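Side-chain contacts in Lv-ranaspumin (Lv-RSN-1) (Leptodactylus vastus, PDB 4K82), which is a surfactant protein of the frog's foam nest, where it probably lowers surface tension and so helps the foam to form: residues 56-61 with 90-95; 119-122 with 128-131; 158-163 with 173-178. All coordinates share one frame; numbering follows the deposited sequence.

All three contacts are apolar, and their polar bonds lie within single segments or run to residues outside them. Interactions 1 and 2 are buried and adjoin one another: Leu57 CD2 of interaction 1 packs 3.6 Å from Ile129 O of interaction 2. Both also lean on helix 29-42, through Leu58 on Leu33 and Ile129 on Val35. Interaction 3 is only partly buried and lies on the opposite side of the chain's centre from interaction 1, their centres about 33 Å apart. Its chemistry changes accordingly, since a lysine chain joins the leucines. Interactions 2 and 3 do not touch, yet Val169 meets Met120 in the one and Leu163 in the other.

Interaction 1: residues 56-61 with 90-95; sequences ELLERT and GDIIQG
Leu58 reaches toward Ile92 and Ile93 with one methyl, CD2, and the contact is purely apolar. That methyl lies 3.9 Å from Ile92 CG2 and 4.3 Å from Ile93 CD1, so it meets the short branch of one isoleucine and the far end of the other. With chi1 at -178°, Leu58 CG stands opposite its own backbone N, which carries the branched end out toward helix 89-102. Ile93 starts out across the direction of approach, and its bent chain (chi2 -74°) brings CD1 back to the leucine. The backbones stay well apart: even the nearest CA pair, Leu58 and Ile93, is separated by 9.3 Å, and the span is bridged by side chains alone.

This is helix-to-helix packing in an all-helical region, between the long helices 48-64 and 89-102. Helix 69-76, which lies between them in sequence, shares the apolar cluster, for its Leu69 touches both Leu58 and Ile92.

The polar interactions run within each helix or to residues outside the contact, as where Gln41 NE2 holds Gln94 OE1. In segment 56-61, buried Thr61 OG1 donates to Leu57 O at 2.8 Å, with its oxygen 39° out of the carbonyl plane. Thr61 N reaches the same acceptor from the other face, so two donors satisfy this carbonyl, and the hydroxyl folds back onto its own helix. Just before it in the chain, Arg60 lays a face of its guanidinium over Glu56 O, one turn back, while Arg60 NH2 forms a salt bridge of 3.5 Å with Glu56 OE1.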
loop_
_atom_site.group_PDB
_atom_site.type_symbol
_atom_site.label_atom_id
_atom_site.label_comp_id
_atom_site.label_asym_id
_atom_site.label_seq_id
_atom_site.Cartn_x
_atom_site.Cartn_y
_atom_site.Cartn_z
ATOM N N GLU A 56 -0.508 -14.297 -5.212
ATOM C CA GLU A 56 -1.841 -14.216 -5.807
ATOM C C GLU A 56 -2.258 -12.775 -6.028
ATOM O O GLU A 56 -2.823 -12.447 -7.062
ATOM C CB GLU A 56 -2.875 -14.937 -4.952
ATOM C CG GLU A 56 -2.695 -16.449 -4.943
ATOM C CD GLU A 56 -3.949 -17.183 -4.516
ATOM O OE1 GLU A 56 -5.054 -16.642 -4.738
ATOM O OE2 GLU A 56 -3.828 -18.297 -3.957
ATOM N N LEU A 57 -1.951 -11.914 -5.060
ATOM C CA LEU A 57 -2.227 -10.494 -5.196
ATOM C C LEU A 57 -1.448 -9.848 -6.344
ATOM O O LEU A 57 -1.987 -9.038 -7.095
ATOM C CB LEU A 57 -1.952 -9.771 -3.879
ATOM C CG LEU A 57 -2.256 -8.274 -3.833
ATOM C CD1 LEU A 57 -3.750 -8.014 -4.026
ATOM C CD2 LEU A 57 -1.758 -7.669 -2.526
ATOM N N LEU A 58 -0.176 -10.210 -6.482
ATOM C CA LEU A 58 0.617 -9.725 -7.608
ATOM C C LEU A 58 0.002 -10.159 -8.940
ATOM O O LEU A 58 -0.121 -9.362 -9.864
ATOM C CB LEU A 58 2.048 -10.271 -7.491
ATOM C CG LEU A 58 3.053 -9.823 -8.556
ATOM C CD1 LEU A 58 3.124 -8.298 -8.665
ATOM C CD2 LEU A 58 4.420 -10.404 -8.223
ATOM N N GLU A 59 -0.372 -11.428 -9.024
ATOM C CA GLU A 59 -1.009 -11.949 -10.227
ATOM C C GLU A 59 -2.272 -11.162 -10.542
ATOM O O GLU A 59 -2.464 -10.715 -11.680
ATOM C CB GLU A 59 -1.294 -13.448 -10.063
ATOM C CG GLU A 59 -0.031 -14.285 -10.051
ATOM C CD GLU A 59 -0.273 -15.760 -9.799
ATOM O OE1 GLU A 59 -1.255 -16.099 -9.103
ATOM O OE2 GLU A 59 0.525 -16.581 -10.302
ATOM N N ARG A 60 -3.120 -10.970 -9.535
ATOM C CA ARG A 60 -4.382 -10.260 -9.743
ATOM C C ARG A 60 -4.152 -8.813 -10.134
ATOM O O ARG A 60 -4.824 -8.279 -11.010
ATOM C CB ARG A 60 -5.257 -10.316 -8.489
ATOM C CG ARG A 60 -5.836 -11.690 -8.190
ATOM C CD ARG A 60 -6.834 -11.615 -7.045
ATOM N NE ARG A 60 -6.185 -11.229 -5.797
ATOM C CZ ARG A 60 -5.869 -12.080 -4.825
ATOM N NH1 ARG A 60 -5.275 -11.637 -3.728
ATOM N NH2 ARG A 60 -6.159 -13.371 -4.943
ATOM N N THR A 61 -3.222 -8.157 -9.447
ATOM C CA THR A 61 -2.917 -6.767 -9.726
ATOM C C THR A 61 -2.451 -6.582 -11.170
ATOM O O THR A 61 -2.882 -5.658 -11.848
ATOM C CB THR A 61 -1.835 -6.262 -8.757
ATOM O OG1 THR A 61 -2.350 -6.310 -7.425
ATOM C CG2 THR A 61 -1.423 -4.849 -9.083
ATOM N N GLY A 90 10.394 -14.835 -4.133
ATOM C CA GLY A 90 11.399 -13.857 -3.776
ATOM C C GLY A 90 12.157 -13.384 -4.992
ATOM O O GLY A 90 12.425 -12.189 -5.139
ATOM N N ASP A 91 12.479 -14.319 -5.880
ATOM C CA ASP A 91 13.171 -13.969 -7.109
ATOM C C ASP A 91 12.308 -13.118 -8.022
ATOM O O ASP A 91 12.828 -12.237 -8.700
ATOM C CB ASP A 91 13.644 -15.210 -7.858
ATOM C CG ASP A 91 14.834 -15.867 -7.196
ATOM O OD1 ASP A 91 15.457 -15.230 -6.313
ATOM O OD2 ASP A 91 15.156 -17.010 -7.572
ATOM N N ILE A 92 11.003 -13.403 -8.062
ATOM C CA ILE A 92 10.085 -12.588 -8.845
ATOM C C ILE A 92 10.048 -11.167 -8.297
ATOM O O ILE A 92 10.142 -10.194 -9.042
ATOM C CB ILE A 92 8.659 -13.181 -8.865
ATOM C CG1 ILE A 92 8.669 -14.492 -9.651
ATOM C CG2 ILE A 92 7.690 -12.186 -9.465
ATOM C CD1 ILE A 92 7.371 -15.264 -9.569
ATOM N N ILE A 93 9.938 -11.059 -6.981
ATOM C CA ILE A 93 9.856 -9.747 -6.348
ATOM C C ILE A 93 11.125 -8.926 -6.595
ATOM O O ILE A 93 11.047 -7.746 -6.950
ATOM C CB ILE A 93 9.558 -9.879 -4.844
ATOM C CG1 ILE A 93 8.157 -10.457 -4.614
ATOM C CG2 ILE A 93 9.740 -8.520 -4.121
ATOM C CD1 ILE A 93 7.003 -9.488 -4.893
ATOM N N GLN A 94 12.288 -9.556 -6.442
ATOM C CA GLN A 94 13.543 -8.834 -6.631
ATOM C C GLN A 94 13.730 -8.464 -8.098
ATOM O O GLN A 94 14.134 -7.342 -8.414
ATOM C CB GLN A 94 14.734 -9.639 -6.101
ATOM C CG GLN A 94 14.739 -9.786 -4.581
ATOM C CD GLN A 94 14.743 -8.441 -3.846
ATOM O OE1 GLN A 94 13.738 -8.034 -3.259
ATOM N NE2 GLN A 94 15.882 -7.751 -3.875
ATOM N N GLY A 95 13.407 -9.400 -8.989
ATOM C CA GLY A 95 13.439 -9.141 -10.419
ATOM C C GLY A 95 12.515 -8.013 -10.838
ATOM O O GLY A 95 12.884 -7.129 -11.624
#

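Interaction 2: residues 119-122 with 128-131; sequences KMLD and KILQ
Met120, Leu121 and Ile129 meet through carbon alone, and the sound polar bond beside them runs outward, from Lys128 NZ to the backbone O of Arg165. Across the contact Ile129 does most of the touching, with CD1, the end of its longer branch. That methyl lies 3.7 Å from Leu121 CD2 and 4.3 Å from Met120 CB, so it approaches the methyl end of one residue and the root of the other. The Leu121 and Ile129 side chains cross at about a right angle. Ile129 CG1 turns away from its carbonyl carbon (chi1 -77°) and the branch then runs on extended (chi2 172°), which carries CD1 out to Leu121 CD2. The Met120 chain folds after CB, and its sulfur and CE do not take part in this contact. The closest CA atoms, those of Met120 and Ile129, are 8.4 Å apart.

These three side chains join the last part of helix 107-121 to the short helix 126-129 across a tight connection that contains Cys125, disulfide-bonded to Cys168. Around it, Met120 packs on Leu134 and Phe137 of helix 133-144, whereas Ile129 rests on Val35 of helix 29-42, and Leu130 turns to helix 48-64.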
loop_
_atom_site.group_PDB
_atom_site.type_symbol
_atom_site.label_atom_id
_atom_site.label_comp_id
_atom_site.label_asym_id
_atom_site.label_seq_id
_atom_site.Cartn_x
_atom_site.Cartn_y
_atom_site.Cartn_z
ATOM N N LYS A 119 5.415 0.869 7.841
ATOM C CA LYS A 119 4.723 1.299 9.043
ATOM C C LYS A 119 3.423 0.530 9.284
ATOM O O LYS A 119 3.096 0.183 10.418
ATOM C CB LYS A 119 4.494 2.808 9.006
ATOM C CG LYS A 119 5.784 3.586 9.259
ATOM C CD LYS A 119 5.631 5.040 8.873
ATOM C CE LYS A 119 6.975 5.743 8.809
ATOM N NZ LYS A 119 7.585 5.851 10.158
ATOM N N MET A 120 2.701 0.221 8.209
ATOM C CA MET A 120 1.479 -0.567 8.340
ATOM C C MET A 120 1.742 -2.012 8.752
ATOM O O MET A 120 0.939 -2.605 9.462
ATOM C CB MET A 120 0.661 -0.508 7.047
ATOM C CG MET A 120 0.366 0.906 6.604
ATOM S SD MET A 120 -0.833 1.727 7.690
ATOM C CE MET A 120 -2.361 1.052 7.055
ATOM N N LEU A 121 2.867 -2.582 8.318
ATOM C CA LEU A 121 3.249 -3.916 8.752
ATOM C C LEU A 121 3.525 -3.919 10.256
ATOM O O LEU A 121 3.168 -4.863 10.957
ATOM C CB LEU A 121 4.492 -4.395 7.993
ATOM C CG LEU A 121 4.303 -4.653 6.495
ATOM C CD1 LEU A 121 5.643 -4.914 5.822
ATOM C CD2 LEU A 121 3.337 -5.812 6.265
ATOM N N ASP A 122 4.154 -2.855 10.739
ATOM C CA ASP A 122 4.497 -2.763 12.157
ATOM C C ASP A 122 3.244 -2.639 13.039
ATOM O O ASP A 122 3.310 -2.811 14.257
ATOM C CB ASP A 122 5.485 -1.620 12.401
ATOM C CG ASP A 122 6.911 -1.977 11.988
ATOM O OD1 ASP A 122 7.250 -3.181 11.981
ATOM O OD2 ASP A 122 7.695 -1.056 11.677
ATOM N N LYS A 128 -4.781 -7.312 5.942
ATOM C CA LYS A 128 -5.553 -6.360 5.146
ATOM C C LYS A 128 -4.807 -5.871 3.893
ATOM O O LYS A 128 -5.427 -5.586 2.866
ATOM C CB LYS A 128 -5.986 -5.174 6.017
ATOM C CG LYS A 128 -7.114 -5.489 7.007
ATOM C CD LYS A 128 -8.481 -5.463 6.332
ATOM C CE LYS A 128 -9.587 -5.981 7.247
ATOM N NZ LYS A 128 -9.823 -5.114 8.436
ATOM N N ILE A 129 -3.482 -5.763 3.990
ATOM C CA ILE A 129 -2.628 -5.487 2.837
ATOM C C ILE A 129 -2.831 -6.610 1.814
ATOM O O ILE A 129 -2.921 -6.366 0.600
ATOM C CB ILE A 129 -1.139 -5.424 3.258
ATOM C CG1 ILE A 129 -0.839 -4.099 3.955
ATOM C CG2 ILE A 129 -0.222 -5.604 2.058
ATOM C CD1 ILE A 129 0.549 -4.036 4.571
ATOM N N LEU A 130 -2.919 -7.842 2.318
ATOM C CA LEU A 130 -3.171 -9.009 1.471
ATOM C C LEU A 130 -4.513 -8.953 0.751
ATOM O O LEU A 130 -4.667 -9.522 -0.331
ATOM C CB LEU A 130 -3.080 -10.311 2.283
ATOM C CG LEU A 130 -1.745 -10.601 2.983
ATOM C CD1 LEU A 130 -1.822 -11.903 3.776
ATOM C CD2 LEU A 130 -0.575 -10.629 2.003
ATOM N N GLN A 131 -5.489 -8.281 1.352
ATOM C CA GLN A 131 -6.811 -8.176 0.751
ATOM C C GLN A 131 -6.873 -7.044 -0.257
ATOM O O GLN A 131 -7.925 -6.780 -0.841
ATOM C CB GLN A 131 -7.868 -7.965 1.830
ATOM C CG GLN A 131 -8.026 -9.137 2.780
ATOM C CD GLN A 131 -8.754 -8.749 4.055
ATOM O OE1 GLN A 131 -9.216 -7.618 4.195
ATOM N NE2 GLN A 131 -8.857 -9.687 4.991
#

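Interaction 3: residues 158-163 with 173-178; sequences DLKIIL and VGLDDL
Lys160 and Leu175 bring the two backbones nearest, at 7.8 Å between their CA atoms, where helix 152-165 faces the first turn of helix 175-180. Leu175 divides its methyls between two residues one turn apart on the opposing helix: CD1 lies 4.1 Å from Leu163 CB, and CD2 lies 4.1 Å from Lys160 CG. It is thus the aliphatic root of the lysine, not its amine, that lines this side, and the two side chains cross at about a right angle. Placing Leu175 CG opposite the backbone N (chi1 -177°) sends the fork out toward helix 152-165. One turn further on, Leu178 CD2 meets Leu163 CD1 at 4.0 Å, so Leu163 is held at its CB by one leucine and at a methyl by the other.

At the helix start, Gly174 is the N-cap residue and its O accepts from Leu178 N. Asp176 OD1 receives Asp177 N at 2.7 Å, bent to 137° and from above the carboxylate plane.

Leu170, on the intervening loop, touches both Leu163 and Leu178. The whole is a helix-loop-helix connection, closed mainly by leucine packing, with the lysine's aliphatic part at its margin, at the edge of the helical fold.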
loop_
_atom_site.group_PDB
_atom_site.type_symbol
_atom_site.label_atom_id
_atom_site.label_comp_id
_atom_site.label_asym_id
_atom_site.label_seq_id
_atom_site.Cartn_x
_atom_site.Cartn_y
_atom_site.Cartn_z
ATOM N N ASP A 158 -15.732 11.048 9.398
ATOM C CA ASP A 158 -15.277 10.262 8.251
ATOM C C ASP A 158 -14.093 9.385 8.636
ATOM O O ASP A 158 -13.964 8.253 8.178
ATOM C CB ASP A 158 -14.904 11.161 7.076
ATOM C CG ASP A 158 -16.131 11.659 6.317
ATOM O OD1 ASP A 158 -17.230 11.092 6.524
ATOM O OD2 ASP A 158 -16.004 12.615 5.518
ATOM N N LEU A 159 -13.220 9.911 9.482
ATOM C CA LEU A 159 -12.053 9.141 9.886
ATOM C C LEU A 159 -12.487 7.940 10.711
ATOM O O LEU A 159 -11.911 6.850 10.590
ATOM C CB LEU A 159 -11.093 10.029 10.682
ATOM C CG LEU A 159 -9.780 9.388 11.133
ATOM C CD1 LEU A 159 -8.950 9.011 9.936
ATOM C CD2 LEU A 159 -9.019 10.341 12.048
ATOM N N LYS A 160 -13.511 8.132 11.537
ATOM C CA LYS A 160 -14.046 7.055 12.367
ATOM C C LYS A 160 -14.536 5.886 11.511
ATOM O O LYS A 160 -14.252 4.724 11.804
ATOM C CB LYS A 160 -15.183 7.583 13.240
ATOM C CG LYS A 160 -15.479 6.744 14.465
ATOM C CD LYS A 160 -16.457 7.450 15.401
ATOM C CE LYS A 160 -16.121 8.933 15.574
ATOM N NZ LYS A 160 -16.701 9.520 16.820
ATOM N N ILE A 161 -15.268 6.211 10.452
ATOM C CA ILE A 161 -15.778 5.210 9.525
ATOM C C ILE A 161 -14.624 4.484 8.843
ATOM O O ILE A 161 -14.627 3.254 8.718
ATOM C CB ILE A 161 -16.679 5.872 8.463
ATOM C CG1 ILE A 161 -18.004 6.300 9.100
ATOM C CG2 ILE A 161 -16.901 4.938 7.274
ATOM C CD1 ILE A 161 -18.804 7.282 8.264
ATOM N N ILE A 162 -13.620 5.248 8.428
ATOM C CA ILE A 162 -12.491 4.676 7.705
ATOM C C ILE A 162 -11.680 3.734 8.586
ATOM O O ILE A 162 -11.332 2.617 8.174
ATOM C CB ILE A 162 -11.575 5.786 7.134
ATOM C CG1 ILE A 162 -12.282 6.519 5.993
ATOM C CG2 ILE A 162 -10.245 5.185 6.634
ATOM C CD1 ILE A 162 -11.666 7.871 5.656
ATOM N N LEU A 163 -11.367 4.171 9.800
ATOM C CA LEU A 163 -10.536 3.362 10.685
ATOM C C LEU A 163 -11.242 2.110 11.158
ATOM O O LEU A 163 -10.591 1.111 11.477
ATOM C CB LEU A 163 -10.061 4.167 11.886
ATOM C CG LEU A 163 -9.188 5.363 11.528
ATOM C CD1 LEU A 163 -8.846 6.148 12.778
ATOM C CD2 LEU A 163 -7.926 4.942 10.788
ATOM N N VAL A 173 -5.215 0.010 20.217
ATOM C CA VAL A 173 -6.099 0.942 20.908
ATOM C C VAL A 173 -7.509 0.770 20.355
ATOM O O VAL A 173 -7.711 0.799 19.139
ATOM C CB VAL A 173 -5.645 2.408 20.736
ATOM C CG1 VAL A 173 -6.642 3.357 21.396
ATOM C CG2 VAL A 173 -4.245 2.611 21.312
ATOM N N GLY A 174 -8.477 0.575 21.245
ATOM C CA GLY A 174 -9.866 0.460 20.840
ATOM C C GLY A 174 -10.312 1.728 20.138
ATOM O O GLY A 174 -9.870 2.819 20.493
ATOM N N LEU A 175 -11.176 1.581 19.137
ATOM C CA LEU A 175 -11.692 2.728 18.395
ATOM C C LEU A 175 -12.409 3.726 19.306
ATOM O O LEU A 175 -12.260 4.942 19.163
ATOM C CB LEU A 175 -12.655 2.255 17.305
ATOM C CG LEU A 175 -13.196 3.370 16.418
ATOM C CD1 LEU A 175 -12.166 3.738 15.362
ATOM C CD2 LEU A 175 -14.525 2.963 15.790
ATOM N N ASP A 176 -13.191 3.198 20.240
ATOM C CA ASP A 176 -13.969 4.027 21.141
ATOM C C ASP A 176 -13.067 4.923 21.992
ATOM O O ASP A 176 -13.258 6.134 22.051
ATOM C CB ASP A 176 -14.896 3.158 22.002
ATOM C CG ASP A 176 -14.143 2.097 22.799
ATOM O OD1 ASP A 176 -12.960 1.819 22.486
ATOM O OD2 ASP A 176 -14.744 1.530 23.739
ATOM N N ASP A 177 -12.055 4.343 22.624
ATOM C CA ASP A 177 -11.152 5.144 23.435
ATOM C C ASP A 177 -10.299 6.104 22.607
ATOM O O ASP A 177 -9.969 7.202 23.064
ATOM C CB ASP A 177 -10.247 4.253 24.292
ATOM C CG ASP A 177 -10.953 3.721 25.522
ATOM O OD1 ASP A 177 -12.114 4.105 25.765
ATOM O OD2 ASP A 177 -10.344 2.917 26.251
ATOM N N LEU A 178 -9.931 5.679 21.401
ATOM C CA LEU A 178 -9.157 6.533 20.507
ATOM C C LEU A 178 -9.934 7.825 20.252
ATOM O O LEU A 178 -9.397 8.930 20.388
ATOM C CB LEU A 178 -8.859 5.812 19.191
ATOM C CG LEU A 178 -7.984 6.587 18.206
ATOM C CD1 LEU A 178 -6.517 6.370 18.510
ATOM C CD2 LEU A 178 -8.306 6.193 16.769
#